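Long-range contact in nucleoside phosphorylase, putative (Trypanosoma brucei, PDB 3BJE), which acts as a homodimeric uridine phosphorylase, a phosphorylase-superfamily enzyme that cleaves uridine with phosphate to give uracil and ribose 1-phosphate: residues E197-L201 with E273-L277. Sequence-based numbering, arbitrary orientation.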
loop_
_atom_site.group_PDB
_atom_site.type_symbol
_atom_site.label_atom_id
_atom_site.label_comp_id
_atom_site.label_asym_id
_atom_site.label_seq_id
_atom_site.Cartn_x
_atom_site.Cartn_y
_atom_site.Cartn_z
ATOM N N GLU A 197 -0.686 3.759 -26.213
ATOM C CA GLU A 197 -0.151 3.499 -27.551
ATOM C C GLU A 197 1.364 3.496 -27.584
ATOM O O GLU A 197 1.970 2.746 -28.349
ATOM C CB GLU A 197 -0.710 4.509 -28.566
ATOM C CG GLU A 197 -2.191 4.254 -28.845
ATOM C CD GLU A 197 -2.842 5.241 -29.816
ATOM O OE1 GLU A 197 -2.195 6.218 -30.249
ATOM O OE2 GLU A 197 -4.034 5.026 -30.135
ATOM N N GLN A 198 1.960 4.300 -26.709
ATOM C CA GLN A 198 3.386 4.602 -26.756
ATOM C C GLN A 198 4.195 4.118 -25.551
ATOM O O GLN A 198 5.343 4.538 -25.386
ATOM C CB GLN A 198 3.581 6.107 -26.911
ATOM C CG GLN A 198 3.020 6.656 -28.222
ATOM C CD GLN A 198 3.202 8.147 -28.361
ATOM O OE1 GLN A 198 4.074 8.738 -27.716
ATOM N NE2 GLN A 198 2.371 8.771 -29.200
ATOM N N THR A 199 3.625 3.254 -24.711
ATOM C CA THR A 199 4.403 2.660 -23.635
ATOM C C THR A 199 3.958 1.232 -23.374
ATOM O O THR A 199 2.904 0.800 -23.823
ATOM C CB THR A 199 4.257 3.420 -22.289
ATOM O OG1 THR A 199 3.021 3.077 -21.648
ATOM C CG2 THR A 199 4.317 4.934 -22.461
ATOM N N GLY A 200 4.758 0.512 -22.595
ATOM C CA GLY A 200 4.406 -0.833 -22.159
ATOM C C GLY A 200 3.187 -0.915 -21.268
ATOM O O GLY A 200 2.698 -2.014 -20.987
ATOM N N LEU A 201 2.682 0.240 -20.817
ATOM C CA LEU A 201 1.381 0.265 -20.126
ATOM C C LEU A 201 0.235 -0.099 -21.080
ATOM O O LEU A 201 -0.898 -0.218 -20.642
ATOM C CB LEU A 201 1.130 1.608 -19.455
ATOM C CG LEU A 201 2.144 1.891 -18.329
ATOM C CD1 LEU A 201 2.160 3.368 -17.969
ATOM C CD2 LEU A 201 1.891 1.047 -17.050
ATOM N N GLU A 273 10.377 5.320 -21.321
ATOM C CA GLU A 273 9.114 5.394 -22.054
ATOM C C GLU A 273 8.278 6.593 -21.590
ATOM O O GLU A 273 7.880 7.452 -22.403
ATOM C CB GLU A 273 8.319 4.102 -21.930
ATOM C CG GLU A 273 8.981 2.916 -22.574
ATOM C CD GLU A 273 8.176 1.627 -22.414
ATOM O OE1 GLU A 273 7.101 1.697 -21.819
ATOM O OE2 GLU A 273 8.622 0.557 -22.894
ATOM N N LEU A 274 8.030 6.667 -20.287
ATOM C CA LEU A 274 7.256 7.793 -19.748
ATOM C C LEU A 274 7.918 9.128 -20.041
ATOM O O LEU A 274 7.240 10.117 -20.319
ATOM C CB LEU A 274 7.058 7.667 -18.240
ATOM C CG LEU A 274 6.104 6.562 -17.811
ATOM C CD1 LEU A 274 6.085 6.453 -16.281
ATOM C CD2 LEU A 274 4.688 6.777 -18.340
ATOM N N GLY A 275 9.244 9.165 -19.943
ATOM C CA GLY A 275 10.000 10.380 -20.213
ATOM C C GLY A 275 9.920 10.871 -21.642
ATOM O O GLY A 275 10.215 12.063 -21.903
ATOM N N SER A 276 9.556 9.985 -22.580
ATOM C CA SER A 276 9.531 10.341 -24.019
ATOM C C SER A 276 8.214 11.017 -24.409
ATOM O O SER A 276 8.109 11.597 -25.498
ATOM C CB SER A 276 9.730 9.100 -24.879
ATOM O OG SER A 276 8.586 8.265 -24.862
ATOM N N LEU A 277 7.220 10.938 -23.525
ATOM C CA LEU A 277 5.865 11.357 -23.858
ATOM C C LEU A 277 5.694 12.872 -23.823
ATOM O O LEU A 277 6.281 13.572 -22.983
ATOM C CB LEU A 277 4.819 10.698 -22.943
ATOM C CG LEU A 277 4.868 9.174 -22.801
ATOM C CD1 LEU A 277 3.751 8.694 -21.950
ATOM C CD2 LEU A 277 4.789 8.515 -24.180
HETATM O O HOH W 1 6.939 8.257 -27.342
#
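The turn that leaves helix 186-198 meets the C-terminal end of helix 270-276, side chain to backbone, at the periphery of the phosphorylase fold. The backbones come closest at T199 and E273, whose CA atoms are 5.7 Å apart. One direct hydrogen bond joins the segments: G200 N donates to E273 OE1 at 2.7 Å with an N-H...O angle of 176°, short and nearly linear, so the E273 side chain, with chi2 trans (179°), brings its carboxylate to a main-chain amide. T199 OG1 accepts from L201 N at 3.0 Å, an ST turn, and also hydrogen-bonds V195 O of the preceding helix. Beside this polar link, T199 CG2 lies 3.8 Å from L277 CD1, while L201 CD1 meets L274 CD2 more loosely at 4.3 Å. At the exposed margin water 1 donates to both segments, its O lying 2.9 Å from Q198 OE1 and 3.0 Å from S276 OG. The contact lies away from the ligand and calcium sites; the side chain of L274 is about 10 Å from a bound uracil. L277, two residues before strand 279-281, also packs on I194 and V195 of helix 186-198, and L201 reaches Y176 of the second subunit.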